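Local coordinates for protein polyhedrin (Simulium ubiquitum cypovirus, PDB 5A9A) that forms the crystalline matrix of cypovirus polyhedra, the insect-virus occlusion bodies, and binds UTP in the crystal, at residues Q22-P27 / G236-S241; I108-N113 / S148-C153. One frame throughout, in Å; residues are numbered along the deposited sequence.

Pro-27 of interaction 1 meets Asn-113 of interaction 2. The gap from Pro-27 O to Asn-113 CB is 3.3 Å, a packing contact. The centres of the two interactions lie about 16 Å apart. Interaction 2 falls within the span of chain that interaction 1 brackets. It is buried, about 8 Å from the centre of the chain. Interaction 1 lies at the surface, about 19 Å from that centre. Leu-156 also joins them: its side chain touches Pro-27, and its backbone bonds to Gly-112. Both interactions reach the second subunit. Neither touches the UTP pocket, which includes Arg-78, His-79, His-95 and Phe-100.

Interaction 1 (Q22-P27 / G236-S241); sequences QLVQGP and GLAGDS
Val-24 and Leu-23, on helix 11-25, meet Leu-237 and Ala-238 of the C-terminal tail. The contact is apolar and small, burying 160 Å² in all. Val-24 does most of the touching, through one methyl. Val-24 CG2 lies 4.2 Å from Ala-238 CB. The same Val-24 CG2 approaches the tail backbone, 4.0 Å from Ala-238 N. It also meets the branch end of Leu-237, with 4.3 Å from Val-24 CG2 to Leu-237 CD1. The other methyl, CG1, lies anti to the backbone N (chi1 171°). This rotation places CG2 beside the N and on the tail side. Leu-23 adds a looser touch, its CD1 being 4.4 Å from Ala-238 CB. Ala-238 CB points at the helix and meets both residues. These methyl contacts are light.

The backbones come close enough for short side chains to bridge them. Val-24 CA and Leu-237 CA are 6.0 Å apart. On the tail, the NH of Leu-237 bonds to Asn-235 OD1, and its side chain touches Ser-154. The second subunit holds both segments. Its Arg-135 donates to Gly-236 O, and its Arg-138 to Gly-26 O. Its Arg-136 also packs on Leu-23.

The contact therefore joins the N-terminal helix to the C-terminal tail beside a subunit interface. An N-terminal helix reaching out from the beta-rich body is a feature of cypovirus polyhedrins, and here the tail touches it at Leu-237 and Ala-238 and then turns away.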
loop_
_atom_site.group_PDB
_atom_site.type_symbol
_atom_site.label_atom_id
_atom_site.label_comp_id
_atom_site.label_asym_id
_atom_site.label_seq_id
_atom_site.Cartn_x
_atom_site.Cartn_y
_atom_site.Cartn_z
ATOM N N GLN A 22 27.926 -16.632 -8.350
ATOM C CA GLN A 22 27.398 -15.486 -7.619
ATOM C C GLN A 22 25.992 -15.112 -8.081
ATOM O O GLN A 22 25.126 -14.794 -7.267
ATOM C CB GLN A 22 28.335 -14.291 -7.790
ATOM C CG GLN A 22 27.865 -13.023 -7.108
ATOM C CD GLN A 22 28.946 -11.962 -7.059
ATOM O OE1 GLN A 22 29.160 -11.231 -8.026
ATOM N NE2 GLN A 22 29.639 -11.876 -5.928
ATOM N N LEU A 23 25.770 -15.147 -9.391
ATOM C CA LEU A 23 24.469 -14.793 -9.951
ATOM C C LEU A 23 23.415 -15.838 -9.600
ATOM O O LEU A 23 22.231 -15.521 -9.475
ATOM C CB LEU A 23 24.566 -14.642 -11.469
ATOM C CG LEU A 23 25.354 -13.429 -11.968
ATOM C CD1 LEU A 23 25.543 -13.516 -13.472
ATOM C CD2 LEU A 23 24.659 -12.131 -11.587
ATOM N N VAL A 24 23.848 -17.082 -9.437
ATOM C CA VAL A 24 22.935 -18.170 -9.107
ATOM C C VAL A 24 22.704 -18.281 -7.603
ATOM O O VAL A 24 21.614 -18.648 -7.164
ATOM C CB VAL A 24 23.454 -19.520 -9.641
ATOM C CG1 VAL A 24 22.613 -20.672 -9.110
ATOM C CG2 VAL A 24 23.457 -19.519 -11.163
ATOM N N GLN A 25 23.726 -17.965 -6.813
ATOM C CA GLN A 25 23.631 -18.080 -5.359
ATOM C C GLN A 25 23.315 -16.745 -4.689
ATOM O O GLN A 25 22.828 -16.711 -3.557
ATOM C CB GLN A 25 24.927 -18.654 -4.787
ATOM C CG GLN A 25 25.298 -20.010 -5.357
ATOM C CD GLN A 25 26.334 -20.733 -4.522
ATOM O OE1 GLN A 25 26.604 -20.355 -3.382
ATOM N NE2 GLN A 25 26.920 -21.781 -5.086
ATOM N N GLY A 26 23.599 -15.651 -5.385
ATOM C CA GLY A 26 23.325 -14.323 -4.866
ATOM C C GLY A 26 21.911 -14.175 -4.326
ATOM O O GLY A 26 21.709 -13.604 -3.257
ATOM N N PRO A 27 20.916 -14.669 -5.077
ATOM C CA PRO A 27 19.516 -14.599 -4.638
ATOM C C PRO A 27 19.215 -15.357 -3.343
ATOM O O PRO A 27 18.161 -15.125 -2.752
ATOM C CB PRO A 27 18.755 -15.234 -5.805
ATOM C CG PRO A 27 19.621 -15.005 -6.988
ATOM C CD PRO A 27 21.029 -15.117 -6.476
ATOM N N GLY A 236 16.501 -17.645 -15.602
ATOM C CA GLY A 236 17.026 -16.932 -14.451
ATOM C C GLY A 236 18.465 -17.275 -14.112
ATOM O O GLY A 236 19.085 -16.618 -13.274
ATOM N N LEU A 237 19.001 -18.300 -14.768
ATOM C CA LEU A 237 20.338 -18.796 -14.462
ATOM C C LEU A 237 21.416 -18.034 -15.230
ATOM O O LEU A 237 21.119 -17.203 -16.086
ATOM C CB LEU A 237 20.426 -20.290 -14.783
ATOM C CG LEU A 237 20.344 -21.294 -13.626
ATOM C CD1 LEU A 237 19.561 -20.763 -12.431
ATOM C CD2 LEU A 237 19.740 -22.598 -14.123
ATOM N N ALA A 238 22.673 -18.331 -14.916
ATOM C CA ALA A 238 23.804 -17.670 -15.553
ATOM C C ALA A 238 24.124 -18.313 -16.894
ATOM O O ALA A 238 23.883 -19.502 -17.095
ATOM C CB ALA A 238 25.024 -17.728 -14.644
ATOM N N GLY A 239 24.669 -17.520 -17.810
ATOM C CA GLY A 239 25.158 -18.047 -19.067
ATOM C C GLY A 239 26.311 -18.998 -18.818
ATOM O O GLY A 239 27.009 -18.890 -17.808
ATOM N N ASP A 240 26.510 -19.940 -19.732
ATOM C CA ASP A 240 27.621 -20.877 -19.625
ATOM C C ASP A 240 27.878 -21.527 -20.975
ATOM O O ASP A 240 27.033 -21.474 -21.869
ATOM C CB ASP A 240 27.318 -21.960 -18.588
ATOM C CG ASP A 240 28.577 -22.564 -17.989
ATOM O OD1 ASP A 240 29.664 -22.417 -18.592
ATOM O OD2 ASP A 240 28.478 -23.191 -16.913
ATOM N N SER A 241 29.052 -22.130 -21.126
ATOM C CA SER A 241 29.324 -22.976 -22.280
ATOM C C SER A 241 29.055 -24.418 -21.876
ATOM O O SER A 241 28.819 -24.700 -20.702
ATOM C CB SER A 241 30.772 -22.815 -22.747
ATOM O OG SER A 241 31.682 -23.160 -21.716
#

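Interaction 2 (I108-N113 / S148-C153); sequences ISANGN and SQMMKC
Met-150 reaches Ala-110 and Ile-108 inside the beta sandwich of the polyhedrin. It comes just before edge strand 151-152 of the six-stranded antiparallel sheet. Strand 105-111 lies two places further in, beyond strand 157-163, so the thioether chain must span the strand between. Its first torsion sets CG anti to the carbonyl carbon (chi1 -52°), and CB, CG and SD continue extended. The chain then bends at the sulfur (chi3 62°), which turns the methyl toward strand 105-111. CE carries the whole contact. Met-150 CE lies 3.9 Å from Ala-110 CB and 4.4 Å from Ile-108 CG2. Ile-108 and Ala-110 are two residues apart on the strand, so their side chains lie on the same face. Phe-175 of the facing four-stranded sheet touches all three residues and closes the core around them. On the other face of the strand, Asn-111 ND2 donates to Ser-109 OG at 2.9 Å. The bond is nearly straight (167°) and the hydroxyl oxygen lies close to the amide plane. Back in the core, the methyl also meets the strand backbone: Met-150 CE is 3.7 Å from Ile-108 O.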
loop_
_atom_site.group_PDB
_atom_site.type_symbol
_atom_site.label_atom_id
_atom_site.label_comp_id
_atom_site.label_asym_id
_atom_site.label_seq_id
_atom_site.Cartn_x
_atom_site.Cartn_y
_atom_site.Cartn_z
ATOM N N ILE A 108 2.780 -15.319 -15.018
ATOM C CA ILE A 108 3.524 -14.895 -13.841
ATOM C C ILE A 108 4.898 -15.546 -13.788
ATOM O O ILE A 108 5.020 -16.771 -13.712
ATOM C CB ILE A 108 2.765 -15.213 -12.543
ATOM C CG1 ILE A 108 1.376 -14.567 -12.573
ATOM C CG2 ILE A 108 3.551 -14.712 -11.338
ATOM C CD1 ILE A 108 0.563 -14.802 -11.320
ATOM N N SER A 109 5.927 -14.708 -13.839
ATOM C CA SER A 109 7.302 -15.156 -13.703
ATOM C C SER A 109 7.789 -14.828 -12.298
ATOM O O SER A 109 8.002 -13.664 -11.965
ATOM C CB SER A 109 8.184 -14.463 -14.742
ATOM O OG SER A 109 9.552 -14.755 -14.526
ATOM N N ALA A 110 7.953 -15.858 -11.474
ATOM C CA ALA A 110 8.403 -15.671 -10.098
ATOM C C ALA A 110 9.846 -16.134 -9.956
ATOM O O ALA A 110 10.181 -17.265 -10.305
ATOM C CB ALA A 110 7.504 -16.432 -9.141
ATOM N N ASN A 111 10.699 -15.257 -9.436
ATOM C CA ASN A 111 12.132 -15.524 -9.409
ATOM C C ASN A 111 12.780 -15.195 -8.073
ATOM O O ASN A 111 12.483 -14.166 -7.463
ATOM C CB ASN A 111 12.826 -14.728 -10.510
ATOM C CG ASN A 111 12.173 -14.918 -11.860
ATOM O OD1 ASN A 111 12.606 -15.747 -12.660
ATOM N ND2 ASN A 111 11.117 -14.152 -12.121
ATOM N N GLY A 112 13.673 -16.075 -7.632
ATOM C CA GLY A 112 14.429 -15.856 -6.416
ATOM C C GLY A 112 14.304 -16.996 -5.424
ATOM O O GLY A 112 13.740 -18.052 -5.722
ATOM N N ASN A 113 14.840 -16.765 -4.232
ATOM C CA ASN A 113 14.821 -17.741 -3.155
ATOM C C ASN A 113 13.439 -17.790 -2.511
ATOM O O ASN A 113 13.232 -17.259 -1.418
ATOM C CB ASN A 113 15.880 -17.358 -2.122
ATOM C CG ASN A 113 16.018 -18.375 -1.019
ATOM O OD1 ASN A 113 15.756 -19.564 -1.214
ATOM N ND2 ASN A 113 16.444 -17.916 0.153
ATOM N N SER A 148 3.881 -25.619 -6.756
ATOM C CA SER A 148 4.195 -26.805 -7.546
ATOM C C SER A 148 3.415 -26.819 -8.855
ATOM O O SER A 148 3.627 -27.688 -9.702
ATOM C CB SER A 148 3.891 -28.073 -6.749
ATOM O OG SER A 148 2.520 -28.136 -6.392
ATOM N N GLN A 149 2.521 -25.852 -9.017
ATOM C CA GLN A 149 1.703 -25.760 -10.217
ATOM C C GLN A 149 2.332 -24.793 -11.213
ATOM O O GLN A 149 1.906 -24.705 -12.364
ATOM C CB GLN A 149 0.294 -25.300 -9.857
ATOM C CG GLN A 149 -0.794 -25.979 -10.662
ATOM C CD GLN A 149 -2.181 -25.577 -10.220
ATOM O OE1 GLN A 149 -2.441 -25.413 -9.030
ATOM N NE2 GLN A 149 -3.083 -25.412 -11.178
ATOM N N MET A 150 3.346 -24.064 -10.758
ATOM C CA MET A 150 4.100 -23.180 -11.630
ATOM C C MET A 150 5.183 -23.992 -12.322
ATOM O O MET A 150 5.900 -24.760 -11.681
ATOM C CB MET A 150 4.725 -22.041 -10.828
ATOM C CG MET A 150 3.733 -21.294 -9.949
ATOM S SD MET A 150 4.424 -19.799 -9.215
ATOM C CE MET A 150 4.808 -18.841 -10.683
ATOM N N MET A 151 5.294 -23.825 -13.635
ATOM C CA MET A 151 6.242 -24.602 -14.422
ATOM C C MET A 151 7.675 -24.215 -14.073
ATOM O O MET A 151 8.057 -23.047 -14.148
ATOM C CB MET A 151 5.964 -24.408 -15.911
ATOM C CG MET A 151 4.549 -24.818 -16.309
ATOM S SD MET A 151 4.122 -24.434 -18.015
ATOM C CE MET A 151 3.768 -22.681 -17.889
ATOM N N LYS A 152 8.464 -25.211 -13.686
ATOM C CA LYS A 152 9.819 -24.983 -13.207
ATOM C C LYS A 152 10.774 -24.721 -14.367
ATOM O O LYS A 152 10.900 -25.538 -15.275
ATOM C CB LYS A 152 10.293 -26.192 -12.395
ATOM C CG LYS A 152 11.593 -25.975 -11.634
ATOM C CD LYS A 152 11.872 -27.118 -10.663
ATOM C CE LYS A 152 13.252 -26.982 -10.033
ATOM N NZ LYS A 152 13.490 -27.975 -8.948
ATOM N N CYS A 153 11.444 -23.573 -14.324
ATOM C CA CYS A 153 12.419 -23.211 -15.345
ATOM C C CYS A 153 13.825 -23.480 -14.836
ATOM O O CYS A 153 14.724 -23.794 -15.614
ATOM C CB CYS A 153 12.281 -21.735 -15.722
ATOM S SG CYS A 153 10.740 -21.330 -16.570
#